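Local coordinates for protein macrolide 2'-phosphotransferase MphH (Brachybacterium faecium, PDB 5UXD) that probably inactivates macrolide antibiotics by phosphorylating their 2'-hydroxyl group, and is seen here with azithromycin bound, at residues A[116-130]-A[235-248]. Numbering follows the deposited sequence. Where two conformers were deposited one is given.
With SO4 (sulfate ion), chain D.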
# COMPACT_ATOMS: atom_id res chain seq x y z
N MET A 116 -17.08 5.43 0.72
CA MET A 116 -16.86 4.27 1.58
C MET A 116 -18.12 3.61 2.11
O MET A 116 -18.04 2.54 2.69
CB MET A 116 -15.83 4.57 2.66
CG MET A 116 -14.48 4.99 2.08
SD MET A 116 -13.33 3.60 1.92
CE MET A 116 -13.73 2.95 0.30
N ALA A 117 -19.27 4.26 1.95
CA ALA A 117 -20.54 3.63 2.30
C ALA A 117 -21.14 2.81 1.16
O ALA A 117 -22.25 2.29 1.30
CB ALA A 117 -21.54 4.69 2.78
N SER A 118 -20.41 2.67 0.04
CA SER A 118 -20.90 1.91 -1.11
C SER A 118 -20.88 0.41 -0.83
O SER A 118 -19.86 -0.14 -0.44
CB SER A 118 -20.03 2.20 -2.34
OG SER A 118 -20.22 1.22 -3.35
N THR A 119 -22.02 -0.26 -1.05
CA THR A 119 -22.01 -1.73 -0.96
C THR A 119 -21.26 -2.36 -2.13
O THR A 119 -20.69 -3.45 -1.98
CB THR A 119 -23.43 -2.28 -0.93
OG1 THR A 119 -24.18 -1.67 -1.99
CG2 THR A 119 -24.10 -1.98 0.40
N VAL A 120 -21.25 -1.71 -3.29
CA VAL A 120 -20.52 -2.26 -4.44
C VAL A 120 -19.03 -2.32 -4.15
O VAL A 120 -18.38 -3.35 -4.36
CB VAL A 120 -20.83 -1.44 -5.71
CG1 VAL A 120 -19.90 -1.86 -6.83
CG2 VAL A 120 -22.28 -1.65 -6.13
N TYR A 121 -18.46 -1.22 -3.64
CA TYR A 121 -17.04 -1.21 -3.29
C TYR A 121 -16.73 -2.20 -2.18
O TYR A 121 -15.69 -2.88 -2.20
CB TYR A 121 -16.59 0.20 -2.88
CG TYR A 121 -15.09 0.30 -2.66
CD1 TYR A 121 -14.24 0.55 -3.72
CD2 TYR A 121 -14.54 0.13 -1.39
CE1 TYR A 121 -12.87 0.65 -3.54
CE2 TYR A 121 -13.17 0.22 -1.19
CZ TYR A 121 -12.35 0.49 -2.28
OH TYR A 121 -10.98 0.58 -2.11
N ALA A 122 -17.59 -2.25 -1.16
CA ALA A 122 -17.40 -3.20 -0.06
C ALA A 122 -17.31 -4.63 -0.58
O ALA A 122 -16.40 -5.38 -0.20
CB ALA A 122 -18.54 -3.06 0.96
N ARG A 123 -18.24 -5.03 -1.46
CA ARG A 123 -18.16 -6.40 -1.97
C ARG A 123 -16.96 -6.61 -2.88
O ARG A 123 -16.34 -7.68 -2.86
CB ARG A 123 -19.45 -6.79 -2.72
CG ARG A 123 -20.65 -6.86 -1.82
CD ARG A 123 -21.90 -7.27 -2.56
NE ARG A 123 -22.71 -6.10 -2.88
CZ ARG A 123 -22.89 -5.63 -4.11
NH1 ARG A 123 -22.33 -6.24 -5.15
NH2 ARG A 123 -23.65 -4.56 -4.30
N SER A 124 -16.60 -5.60 -3.69
CA SER A 124 -15.43 -5.72 -4.54
C SER A 124 -14.16 -5.87 -3.71
O SER A 124 -13.32 -6.73 -3.98
CB SER A 124 -15.34 -4.51 -5.47
OG SER A 124 -14.16 -4.54 -6.25
N LEU A 125 -14.03 -5.05 -2.67
CA LEU A 125 -12.85 -5.11 -1.81
C LEU A 125 -12.73 -6.47 -1.12
O LEU A 125 -11.66 -7.09 -1.12
CB LEU A 125 -12.90 -3.98 -0.77
CG LEU A 125 -11.73 -4.06 0.22
CD1 LEU A 125 -10.43 -3.76 -0.50
CD2 LEU A 125 -11.92 -3.10 1.38
N GLY A 126 -13.82 -6.95 -0.53
CA GLY A 126 -13.75 -8.25 0.14
C GLY A 126 -13.38 -9.37 -0.81
O GLY A 126 -12.67 -10.30 -0.43
N SER A 127 -13.85 -9.29 -2.06
CA SER A 127 -13.52 -10.31 -3.05
C SER A 127 -12.05 -10.25 -3.44
O SER A 127 -11.38 -11.29 -3.52
CB SER A 127 -14.41 -10.14 -4.29
OG SER A 127 -15.76 -10.47 -4.01
N VAL A 128 -11.52 -9.04 -3.68
CA VAL A 128 -10.11 -8.95 -4.06
C VAL A 128 -9.23 -9.42 -2.91
O VAL A 128 -8.27 -10.17 -3.11
CB VAL A 128 -9.76 -7.51 -4.51
CG1 VAL A 128 -8.25 -7.32 -4.60
CG2 VAL A 128 -10.41 -7.21 -5.85
N VAL A 129 -9.57 -9.05 -1.67
CA VAL A 129 -8.69 -9.37 -0.56
C VAL A 129 -8.69 -10.88 -0.31
O VAL A 129 -7.64 -11.47 -0.02
CB VAL A 129 -9.10 -8.56 0.69
CG1 VAL A 129 -8.27 -8.95 1.90
CG2 VAL A 129 -8.93 -7.06 0.41
N ALA A 130 -9.84 -11.53 -0.49
CA ALA A 130 -9.87 -12.99 -0.34
C ALA A 130 -9.00 -13.67 -1.39
O ALA A 130 -8.31 -14.66 -1.08
CB ALA A 130 -11.31 -13.50 -0.42
N SER A 235 -13.25 3.59 7.89
CA SER A 235 -13.90 4.63 7.10
C SER A 235 -15.35 4.33 6.72
O SER A 235 -16.11 5.27 6.47
CB SER A 235 -13.10 4.91 5.81
OG SER A 235 -13.16 3.83 4.89
N ALA A 236 -15.73 3.09 6.69
CA ALA A 236 -17.06 2.69 6.23
C ALA A 236 -18.01 2.50 7.41
O ALA A 236 -17.57 2.14 8.51
CB ALA A 236 -16.95 1.38 5.44
N PRO A 237 -19.31 2.73 7.23
CA PRO A 237 -20.27 2.35 8.26
C PRO A 237 -20.12 0.88 8.62
O PRO A 237 -19.74 0.06 7.78
CB PRO A 237 -21.63 2.63 7.61
CG PRO A 237 -21.33 3.58 6.47
CD PRO A 237 -19.97 3.21 6.00
N SER A 238 -20.45 0.56 9.87
CA SER A 238 -20.21 -0.81 10.34
C SER A 238 -20.98 -1.84 9.52
O SER A 238 -20.49 -2.95 9.30
CB SER A 238 -20.56 -0.92 11.82
OG SER A 238 -21.94 -0.68 12.03
N ALA A 239 -22.20 -1.52 9.08
CA ALA A 239 -22.92 -2.50 8.26
C ALA A 239 -22.29 -2.67 6.89
O ALA A 239 -22.48 -3.71 6.26
CB ALA A 239 -24.39 -2.10 8.10
N ILE A 240 -21.55 -1.66 6.42
CA ILE A 240 -20.87 -1.77 5.14
C ILE A 240 -19.58 -2.56 5.29
O ILE A 240 -19.23 -3.38 4.43
CB ILE A 240 -20.62 -0.36 4.57
CG1 ILE A 240 -21.95 0.37 4.35
CG2 ILE A 240 -19.83 -0.44 3.27
CD1 ILE A 240 -22.85 -0.28 3.33
N PHE A 241 -18.86 -2.38 6.40
CA PHE A 241 -17.74 -3.27 6.68
C PHE A 241 -18.20 -4.72 6.75
O PHE A 241 -17.50 -5.64 6.30
CB PHE A 241 -17.01 -2.87 7.97
CG PHE A 241 -15.76 -3.70 8.23
CD1 PHE A 241 -14.69 -3.62 7.37
CD2 PHE A 241 -15.67 -4.55 9.34
CE1 PHE A 241 -13.53 -4.36 7.58
CE2 PHE A 241 -14.50 -5.31 9.58
CZ PHE A 241 -13.44 -5.21 8.69
N GLU A 242 -19.40 -4.96 7.30
CA GLU A 242 -19.90 -6.33 7.38
C GLU A 242 -20.16 -6.92 5.99
O GLU A 242 -19.95 -8.11 5.77
CB GLU A 242 -21.15 -6.40 8.26
CG GLU A 242 -21.83 -7.77 8.31
CD GLU A 242 -20.87 -8.91 8.62
OE1 GLU A 242 -20.94 -9.96 7.94
OE2 GLU A 242 -20.04 -8.76 9.55
N VAL A 243 -20.63 -6.09 5.04
CA VAL A 243 -20.77 -6.55 3.65
C VAL A 243 -19.41 -6.97 3.08
O VAL A 243 -19.30 -7.97 2.37
CB VAL A 243 -21.42 -5.44 2.79
CG1 VAL A 243 -21.22 -5.71 1.29
CG2 VAL A 243 -22.91 -5.29 3.10
N ALA A 244 -18.36 -6.20 3.39
CA ALA A 244 -17.01 -6.56 2.97
C ALA A 244 -16.55 -7.87 3.60
O ALA A 244 -15.94 -8.71 2.93
CB ALA A 244 -16.03 -5.44 3.35
N LEU A 245 -16.82 -8.05 4.90
CA LEU A 245 -16.48 -9.30 5.57
C LEU A 245 -17.21 -10.50 4.97
O LEU A 245 -16.65 -11.60 4.91
CB LEU A 245 -16.81 -9.18 7.06
CG LEU A 245 -15.87 -8.33 7.90
CD1 LEU A 245 -16.44 -8.24 9.33
CD2 LEU A 245 -14.49 -8.96 7.91
N GLN A 246 -18.47 -10.32 4.58
CA GLN A 246 -19.22 -11.43 3.98
C GLN A 246 -18.61 -11.84 2.64
O GLN A 246 -18.41 -13.03 2.38
CB GLN A 246 -20.69 -11.03 3.81
CG GLN A 246 -21.49 -11.96 2.92
CD GLN A 246 -21.90 -13.22 3.67
OE1 GLN A 246 -21.96 -13.22 4.90
NE2 GLN A 246 -22.19 -14.29 2.93
N ALA A 247 -18.29 -10.86 1.79
CA ALA A 247 -17.62 -11.16 0.53
C ALA A 247 -16.24 -11.77 0.77
O ALA A 247 -15.83 -12.69 0.05
CB ALA A 247 -17.52 -9.88 -0.32
N TYR A 248 -15.52 -11.30 1.80
CA TYR A 248 -14.23 -11.90 2.15
C TYR A 248 -14.38 -13.38 2.49
O TYR A 248 -13.63 -14.23 1.98
CB TYR A 248 -13.63 -11.13 3.34
CG TYR A 248 -12.26 -11.57 3.78
CD1 TYR A 248 -11.18 -11.57 2.89
CD2 TYR A 248 -12.02 -11.94 5.09
CE1 TYR A 248 -9.91 -11.95 3.30
CE2 TYR A 248 -10.77 -12.32 5.52
CZ TYR A 248 -9.71 -12.32 4.62
OH TYR A 248 -8.46 -12.69 5.05
S SO4 D . -22.03 2.94 12.33
O1 SO4 D . -22.50 3.77 11.23
O2 SO4 D . -22.86 1.76 12.40
O3 SO4 D . -20.65 2.53 12.03
O4 SO4 D . -22.08 3.69 13.59
O HOH W 1 -16.45 -12.78 -2.56
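Gly126 and Tyr248 come so close that their CA atoms are 4.2 Å apart, and three CA-H...O contacts run between the helix backbones here: Ala244 CA to Ala122 O at 3.4 Å, Gly126 CA to Ala244 O, and Tyr248 CA to Gly126 O. Small residues make this possible, for Gly126 offers only backbone on the side facing Ala244 and Tyr248, while Ala122, Ala244 and Ala247 present nothing beyond a methyl. Helices 119-130 and 238-248 run in the same general direction, crossing at -36° with the axes of the two segments 7.1 Å apart. Both belong to the mainly helical C-terminal lobe of this kinase-like phosphotransferase fold, where strand 210-214 touches Tyr121 and Leu125 on the first helix and helix 259-268 touches Phe241 on the second.

Bulkier groups flank the close approach. Ile240 spreads its two branches over the start of helix 119-130: CG2 lies 3.7 Å from Ala122 CB, and CD1 touches Thr119 CG2, the two side chains crossing at about a right angle. Val243 CG1, anti to its own backbone N (chi1 164°), is thereby brought to 3.4 Å from Arg123 CG. At the other end the Tyr248 ring turns its edge to Gly126 O and Ala130 N, with Val129 CG1 3.7 Å from CE1; its hydroxyl is hydrogen-bonded to His133. A water donates to Ala247 O at 2.7 Å.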